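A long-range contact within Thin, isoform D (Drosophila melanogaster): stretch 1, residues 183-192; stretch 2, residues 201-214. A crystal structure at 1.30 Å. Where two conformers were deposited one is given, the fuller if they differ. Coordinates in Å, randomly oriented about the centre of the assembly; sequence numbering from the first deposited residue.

Stretch 1 183-192: EGQLEHPHYI
Stretch 2 (201-214) IVSDSNNHRIQIFD

V202 forms the apolar centre of the contact, with its side chain (chi1 t) on the sheet face that also carries P189 and I192. Its CG1 lies 3.8 Å from P189 CB and 4.1 Å from L186 CD2, and its CG2 lies 4.2 Å from I192 CD1 (I192 chi1 t, chi2 t). L186 (m, t) starts sideways, but its end turns inward, so that CD2 also reaches the ring edge of F213, 4.3 Å from CZ. Beside it G184, at phi/psi 74/0, a positive phi that favours glycine, brings its CA to 3.9 Å from F213 CE2.

Strands 189-192 and 201-204 run antiparallel, their directions 152° apart and their axes 4.9 Å at closest approach. I192 and V202 form a non-hydrogen-bonded pair, CA to CA 4.6 Å. Next to it, S203 N donates to Y191 O (3.0 Å) and H190 N to S203 O (3.2 Å). H190 is at -111/-57, outside the usual strand region, and the ladder is irregular here: Y191 N bonds to the side chain of S203, at OG (chi1 p, 3.0 Å). H190 ND1 donates to S205 OG at 2.9 Å.

Toward the polar edge, D204 (chi1 t) serves both stretches. Its OD1 accepts a short, nearly straight bond from E187 N (2.7 Å, 173°), while OD2 forms a salt bridge with R209 NE (2.8 Å) and accepts from N207 ND2 (2.8 Å). The extended R209 side chain (p, t, t) also sends NH2 to Q185 O in a weak bond of 2.9 Å. The 3-10 segment 205-207 meets stretch 1, N206 N donating to E187 O at 3.0 Å. H188, at 58/53 with chi1 m, has N206 ND2 over one ring face, 3.5 Å from H188 CG. Outermost, a water donates to E187 OE1 (2.9 Å) and accepts from N206 ND2 (3.0 Å).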

ATOM      1  N   GLU A 183      18.393  -3.964  13.218  1.00 24.75           N
ATOM      2  CA  GLU A 183      18.529  -3.122  12.035  1.00 27.59           C
ATOM      3  C   GLU A 183      18.456  -3.973  10.770  1.00 26.94           C
ATOM      4  O   GLU A 183      19.097  -5.024  10.673  1.00 27.74           O
ATOM      5  CB  GLU A 183      19.866  -2.374  12.085  1.00 30.24           C
ATOM      6  N   GLY A 184      17.656  -3.524   9.804  1.00 26.21           N
ATOM      7  CA  GLY A 184      17.482  -4.249   8.561  1.00 25.36           C
ATOM      8  C   GLY A 184      16.648  -5.505   8.648  1.00 23.23           C
ATOM      9  O   GLY A 184      16.481  -6.187   7.631  1.00 24.50           O
ATOM     10  N   GLN A 185      16.137  -5.850   9.824  1.00 19.02           N
ATOM     11  CA  GLN A 185      15.267  -7.006   9.979  1.00 15.94           C
ATOM     12  C   GLN A 185      13.806  -6.567  10.005  1.00 15.77           C
ATOM     13  O   GLN A 185      13.482  -5.408  10.278  1.00 17.98           O
ATOM     14  CB  GLN A 185      15.650  -7.790  11.236  1.00 17.55           C
ATOM     15  CG  GLN A 185      17.032  -8.431  11.113  1.00 19.91           C
ATOM     16  CD  GLN A 185      17.513  -9.074  12.386  1.00 21.81           C
ATOM     17  OE1 GLN A 185      17.189  -8.621  13.481  1.00 21.95           O
ATOM     18  NE2 GLN A 185      18.314 -10.133  12.251  1.00 23.78           N
ATOM     19  N   LEU A 186      12.928  -7.506   9.666  1.00 13.67           N
ATOM     20  CA  LEU A 186      11.513  -7.224   9.501  1.00 12.66           C
ATOM     21  C   LEU A 186      10.689  -8.336  10.124  1.00 13.37           C
ATOM     22  O   LEU A 186      11.094  -9.502  10.125  1.00 15.79           O
ATOM     23  CB  LEU A 186      11.166  -7.148   8.008  1.00 13.13           C
ATOM     24  CG  LEU A 186      11.898  -6.092   7.169  1.00 12.58           C
ATOM     25  CD1 LEU A 186      11.707  -6.360   5.669  1.00 12.52           C
ATOM     26  CD2 LEU A 186      11.384  -4.705   7.560  1.00 13.19           C
ATOM     27  N   GLU A 187       9.524  -7.968  10.664  1.00 13.00           N
ATOM     28  CA  GLU A 187       8.572  -8.925  11.225  1.00 12.97           C
ATOM     29  C   GLU A 187       7.206  -8.635  10.626  1.00 13.39           C
ATOM     30  O   GLU A 187       6.572  -7.638  10.987  1.00 13.74           O
ATOM     31  CB  GLU A 187       8.526  -8.840  12.752  1.00 14.03           C
ATOM     32  CG  GLU A 187       9.711  -9.453  13.434  1.00 17.69           C
ATOM     33  CD  GLU A 187       9.714 -10.963  13.333  1.00 21.64           C
ATOM     34  OE1 GLU A 187       8.659 -11.574  13.030  1.00 21.24           O
ATOM     35  OE2 GLU A 187      10.788 -11.544  13.554  1.00 27.99           O
ATOM     36  N   HIS A 188       6.773  -9.497   9.709  1.00 15.25           N
ATOM     37  CA  HIS A 188       5.460  -9.359   9.085  0.52 16.50           C
ATOM     38  C   HIS A 188       5.317  -8.011   8.383  1.00 15.31           C
ATOM     39  O   HIS A 188       4.341  -7.294   8.645  1.00 17.19           O
ATOM     40  CB  HIS A 188       4.324  -9.458  10.114  0.52 18.11           C
ATOM     41  CG  HIS A 188       4.179 -10.802  10.759  0.52 19.55           C
ATOM     42  ND1 HIS A 188       2.960 -11.434  10.888  0.52 19.84           N
ATOM     43  CD2 HIS A 188       5.089 -11.620  11.337  0.52 19.98           C
ATOM     44  CE1 HIS A 188       3.127 -12.589  11.507  0.52 21.06           C
ATOM     45  NE2 HIS A 188       4.409 -12.726  11.791  0.52 21.38           N
ATOM     46  N   PRO A 189       6.238  -7.628   7.502  1.00 14.51           N
ATOM     47  CA  PRO A 189       6.073  -6.372   6.772  1.00 14.89           C
ATOM     48  C   PRO A 189       4.871  -6.484   5.848  1.00 14.03           C
ATOM     49  O   PRO A 189       4.644  -7.522   5.219  1.00 15.56           O
ATOM     50  CB  PRO A 189       7.377  -6.262   5.980  1.00 16.37           C
ATOM     51  CG  PRO A 189       7.740  -7.721   5.709  1.00 15.77           C
ATOM     52  CD  PRO A 189       7.368  -8.427   6.984  1.00 16.02           C
ATOM     53  N   HIS A 190       4.090  -5.406   5.772  1.00 12.99           N
ATOM     54  CA  HIS A 190       2.872  -5.397   4.972  1.00 11.73           C
ATOM     55  C   HIS A 190       2.950  -4.494   3.747  1.00 11.90           C
ATOM     56  O   HIS A 190       2.686  -4.958   2.646  1.00 15.26           O
ATOM     57  CB  HIS A 190       1.645  -5.022   5.817  1.00 14.64           C
ATOM     58  CG  HIS A 190       1.142  -6.131   6.686  1.00 15.02           C
ATOM     59  ND1 HIS A 190       1.777  -6.507   7.845  1.00 17.23           N
ATOM     60  CD2 HIS A 190       0.080  -6.960   6.556  1.00 16.00           C
ATOM     61  CE1 HIS A 190       1.116  -7.505   8.409  1.00 17.10           C
ATOM     62  NE2 HIS A 190       0.078  -7.796   7.647  1.00 16.68           N
ATOM     63  N   TYR A 191       3.228  -3.207   3.906  1.00 10.04           N
ATOM     64  CA  TYR A 191       3.140  -2.273   2.799  1.00  9.75           C
ATOM     65  C   TYR A 191       4.466  -1.565   2.560  1.00 10.53           C
ATOM     66  O   TYR A 191       5.397  -1.619   3.375  1.00 10.71           O
ATOM     67  CB  TYR A 191       1.989  -1.284   3.026  1.00 10.67           C
ATOM     68  CG  TYR A 191       0.614  -1.912   2.947  1.00 10.40           C
ATOM     69  CD1 TYR A 191      -0.039  -2.046   1.730  1.00 11.15           C
ATOM     70  CD2 TYR A 191      -0.050  -2.358   4.093  1.00 11.19           C
ATOM     71  CE1 TYR A 191      -1.304  -2.605   1.650  1.00 13.12           C
ATOM     72  CE2 TYR A 191      -1.322  -2.926   4.019  1.00 12.56           C
ATOM     73  CZ  TYR A 191      -1.943  -3.041   2.793  1.00 13.88           C
ATOM     74  OH  TYR A 191      -3.206  -3.589   2.680  1.00 15.18           O
ATOM     75  N   ILE A 192       4.544  -0.912   1.399  1.00 10.14           N
ATOM     76  CA  ILE A 192       5.812  -0.425   0.876  1.00  9.89           C
ATOM     77  C   ILE A 192       5.581   0.769  -0.039  1.00 10.09           C
ATOM     78  O   ILE A 192       4.565   0.874  -0.732  1.00 11.59           O
ATOM     79  CB  ILE A 192       6.558  -1.587   0.159  1.00 10.81           C
ATOM     80  CG1 ILE A 192       7.972  -1.209  -0.272  1.00 13.08           C
ATOM     81  CG2 ILE A 192       5.732  -2.108  -1.032  1.00 11.78           C
ATOM     82  CD1 ILE A 192       8.776  -2.462  -0.627  1.00 13.89           C
ATOM     83  N   ILE A 201      10.554   2.442   1.594  1.00 11.77           N
ATOM     84  CA  ILE A 201       9.912   2.702   2.877  1.00 11.19           C
ATOM     85  C   ILE A 201       8.989   1.526   3.162  1.00 11.13           C
ATOM     86  O   ILE A 201       8.061   1.268   2.394  1.00 11.58           O
ATOM     87  CB  ILE A 201       9.125   4.020   2.817  1.00 11.72           C
ATOM     88  CG1 ILE A 201      10.050   5.188   2.449  1.00 15.35           C
ATOM     89  CG2 ILE A 201       8.379   4.252   4.123  1.00 13.89           C
ATOM     90  CD1 ILE A 201       9.309   6.311   1.741  1.00 17.84           C
ATOM     91  N   VAL A 202       9.251   0.806   4.244  1.00 11.39           N
ATOM     92  CA  VAL A 202       8.571  -0.452   4.547  1.00 11.74           C
ATOM     93  C   VAL A 202       7.870  -0.348   5.894  1.00 10.64           C
ATOM     94  O   VAL A 202       8.491   0.039   6.891  1.00 11.10           O
ATOM     95  CB  VAL A 202       9.568  -1.629   4.556  1.00 12.14           C
ATOM     96  CG1 VAL A 202       8.842  -2.939   4.893  1.00 13.50           C
ATOM     97  CG2 VAL A 202      10.316  -1.709   3.221  1.00 14.18           C
ATOM     98  N   SER A 203       6.584  -0.697   5.933  1.00 10.79           N
ATOM     99  CA  SER A 203       5.888  -0.781   7.218  0.63 10.97           C
ATOM    100  C   SER A 203       6.201  -2.136   7.836  1.00 11.75           C
ATOM    101  O   SER A 203       5.780  -3.186   7.343  1.00 13.37           O
ATOM    102  CB  SER A 203       4.384  -0.546   7.129  0.63 13.13           C
ATOM    103  OG  SER A 203       3.749  -1.488   6.292  0.63 11.49           O
ATOM    104  N   ASP A 204       6.969  -2.100   8.916  1.00 12.44           N
ATOM    105  CA  ASP A 204       7.485  -3.285   9.589  1.00 12.36           C
ATOM    106  C   ASP A 204       6.531  -3.577  10.741  1.00 12.00           C
ATOM    107  O   ASP A 204       6.787  -3.252  11.899  1.00 12.93           O
ATOM    108  CB  ASP A 204       8.905  -2.990  10.050  1.00 13.10           C
ATOM    109  CG  ASP A 204       9.596  -4.198  10.643  1.00 12.96           C
ATOM    110  OD1 ASP A 204       9.024  -5.307  10.552  1.00 14.05           O
ATOM    111  OD2 ASP A 204      10.702  -4.028  11.214  1.00 14.99           O
ATOM    112  N   SER A 205       5.391  -4.186  10.392  1.00 11.54           N
ATOM    113  CA  SER A 205       4.201  -4.094  11.234  1.00 12.79           C
ATOM    114  C   SER A 205       4.430  -4.614  12.647  1.00 12.57           C
ATOM    115  O   SER A 205       4.077  -3.942  13.622  1.00 12.70           O
ATOM    116  CB  SER A 205       3.035  -4.804  10.562  1.00 13.97           C
ATOM    117  OG  SER A 205       2.864  -4.276   9.260  1.00 16.67           O
ATOM    118  N   ASN A 206       4.988  -5.816  12.790  1.00 12.66           N
ATOM    119  CA  ASN A 206       5.079  -6.407  14.122  1.00 13.30           C
ATOM    120  C   ASN A 206       6.239  -5.844  14.926  1.00 13.91           C
ATOM    121  O   ASN A 206       6.367  -6.183  16.108  1.00 13.96           O
ATOM    122  CB  ASN A 206       5.148  -7.939  14.055  1.00 13.72           C
ATOM    123  CG  ASN A 206       3.779  -8.579  13.929  1.00 16.66           C
ATOM    124  OD1 ASN A 206       2.780  -7.914  13.664  1.00 19.07           O
ATOM    125  ND2 ASN A 206       3.727  -9.876  14.155  1.00 18.12           N
ATOM    126  N   ASN A 207       7.068  -4.993  14.329  1.00 12.82           N
ATOM    127  CA  ASN A 207       8.036  -4.197  15.068  1.00 13.42           C
ATOM    128  C   ASN A 207       7.575  -2.758  15.288  1.00 13.14           C
ATOM    129  O   ASN A 207       8.347  -1.936  15.799  1.00 13.59           O
ATOM    130  CB  ASN A 207       9.371  -4.220  14.343  1.00 13.03           C
ATOM    131  CG  ASN A 207      10.033  -5.577  14.389  1.00 13.29           C
ATOM    132  OD1 ASN A 207       9.922  -6.318  15.379  1.00 15.11           O
ATOM    133  ND2 ASN A 207      10.729  -5.918  13.315  1.00 13.89           N
ATOM    134  N   HIS A 208       6.339  -2.427  14.915  1.00 11.82           N
ATOM    135  CA  HIS A 208       5.742  -1.128  15.231  1.00 11.87           C
ATOM    136  C   HIS A 208       6.606   0.028  14.741  1.00 11.62           C
ATOM    137  O   HIS A 208       6.769   1.046  15.417  1.00 12.95           O
ATOM    138  CB  HIS A 208       5.448  -1.016  16.729  1.00 14.54           C
ATOM    139  CG  HIS A 208       4.693  -2.182  17.253  1.00 14.30           C
ATOM    140  ND1 HIS A 208       3.406  -2.473  16.850  1.00 14.61           N
ATOM    141  CD2 HIS A 208       5.038  -3.139  18.144  1.00 14.46           C
ATOM    142  CE1 HIS A 208       2.994  -3.564  17.465  1.00 15.64           C
ATOM    143  NE2 HIS A 208       3.963  -3.986  18.259  1.00 15.24           N
ATOM    144  N   ARG A 209       7.142  -0.114  13.535  1.00 11.43           N
ATOM    145  CA  ARG A 209       8.053   0.886  13.011  1.00 11.23           C
ATOM    146  C   ARG A 209       8.004   0.881  11.491  1.00 11.44           C
ATOM    147  O   ARG A 209       7.538  -0.071  10.861  1.00 11.80           O
ATOM    148  CB  ARG A 209       9.493   0.647  13.502  1.00 12.95           C
ATOM    149  CG  ARG A 209      10.113  -0.631  12.936  1.00 13.03           C
ATOM    150  CD  ARG A 209      11.425  -0.995  13.568  1.00 15.35           C
ATOM    151  NE  ARG A 209      11.948  -2.212  12.954  1.00 15.95           N
ATOM    152  CZ  ARG A 209      13.079  -2.797  13.318  1.00 17.30           C
ATOM    153  NH1 ARG A 209      13.826  -2.264  14.267  1.00 20.00           N
ATOM    154  NH2 ARG A 209      13.466  -3.903  12.721  1.00 17.07           N
ATOM    155  N   ILE A 210       8.479   1.976  10.916  1.00 12.30           N
ATOM    156  CA  ILE A 210       8.782   2.061   9.494  1.00 12.08           C
ATOM    157  C   ILE A 210      10.294   1.936   9.344  1.00 11.86           C
ATOM    158  O   ILE A 210      11.061   2.566  10.084  1.00 14.14           O
ATOM    159  CB  ILE A 210       8.255   3.367   8.884  1.00 13.83           C
ATOM    160  CG1 ILE A 210       6.841   3.165   8.294  1.00 17.40           C
ATOM    161  CG2 ILE A 210       9.105   3.805   7.713  1.00 17.65           C
ATOM    162  CD1 ILE A 210       5.802   2.685   9.232  1.00 17.29           C
ATOM    163  N   GLN A 211      10.730   1.119   8.405  1.00 12.05           N
ATOM    164  CA  GLN A 211      12.146   0.982   8.110  1.00 14.21           C
ATOM    165  C   GLN A 211      12.397   1.486   6.702  1.00 13.05           C
ATOM    166  O   GLN A 211      11.649   1.164   5.777  1.00 13.11           O
ATOM    167  CB  GLN A 211      12.636  -0.453   8.275  1.00 18.64           C
ATOM    168  CG  GLN A 211      12.834  -0.843   9.726  1.00 25.74           C
ATOM    169  CD  GLN A 211      13.933  -1.858   9.898  1.00 30.78           C
ATOM    170  OE1 GLN A 211      13.778  -3.009   9.514  1.00 34.41           O
ATOM    171  NE2 GLN A 211      15.052  -1.438  10.464  1.00 31.86           N
ATOM    172  N   ILE A 212      13.448   2.280   6.550  1.00 13.57           N
ATOM    173  CA  ILE A 212      13.765   2.934   5.289  1.00 14.22           C
ATOM    174  C   ILE A 212      15.117   2.419   4.829  1.00 14.86           C
ATOM    175  O   ILE A 212      16.099   2.489   5.577  1.00 15.69           O
ATOM    176  CB  ILE A 212      13.749   4.461   5.433  1.00 15.79           C
ATOM    177  CG1 ILE A 212      12.380   4.897   5.970  1.00 17.14           C
ATOM    178  CG2 ILE A 212      14.047   5.135   4.104  1.00 17.78           C
ATOM    179  CD1 ILE A 212      12.214   6.389   6.073  1.00 19.24           C
ATOM    180  N   PHE A 213      15.153   1.884   3.611  1.00 14.23           N
ATOM    181  CA  PHE A 213      16.316   1.265   3.007  1.00 14.08           C
ATOM    182  C   PHE A 213      16.691   2.026   1.740  1.00 16.95           C
ATOM    183  O   PHE A 213      15.860   2.681   1.119  1.00 18.26           O
ATOM    184  CB  PHE A 213      15.995  -0.162   2.554  1.00 15.39           C
ATOM    185  CG  PHE A 213      15.575  -1.100   3.652  1.00 13.99           C
ATOM    186  CD1 PHE A 213      14.247  -1.170   4.057  1.00 14.98           C
ATOM    187  CD2 PHE A 213      16.489  -1.973   4.227  1.00 15.92           C
ATOM    188  CE1 PHE A 213      13.855  -2.069   5.033  1.00 16.77           C
ATOM    189  CE2 PHE A 213      16.096  -2.866   5.202  1.00 16.55           C
ATOM    190  CZ  PHE A 213      14.780  -2.907   5.603  1.00 16.14           C
ATOM    191  N   ASP A 214      17.942   1.910   1.320  1.00 18.61           N
ATOM    192  CA  ASP A 214      18.219   2.305  -0.056  1.00 24.13           C
ATOM    193  C   ASP A 214      17.815   1.168  -1.000  1.00 25.35           C
ATOM    194  O   ASP A 214      17.476   0.062  -0.568  1.00 24.41           O
ATOM    195  CB  ASP A 214      19.663   2.786  -0.245  1.00 29.38           C
ATOM    196  CG  ASP A 214      20.707   1.767   0.186  1.00 35.04           C
ATOM    197  OD1 ASP A 214      20.555   0.569  -0.124  1.00 35.30           O
ATOM    198  OD2 ASP A 214      21.718   2.188   0.802  1.00 38.60           O
TER
HETATM  199  O   HOH W   1       6.384 -11.188  14.809  1.00 21.08           O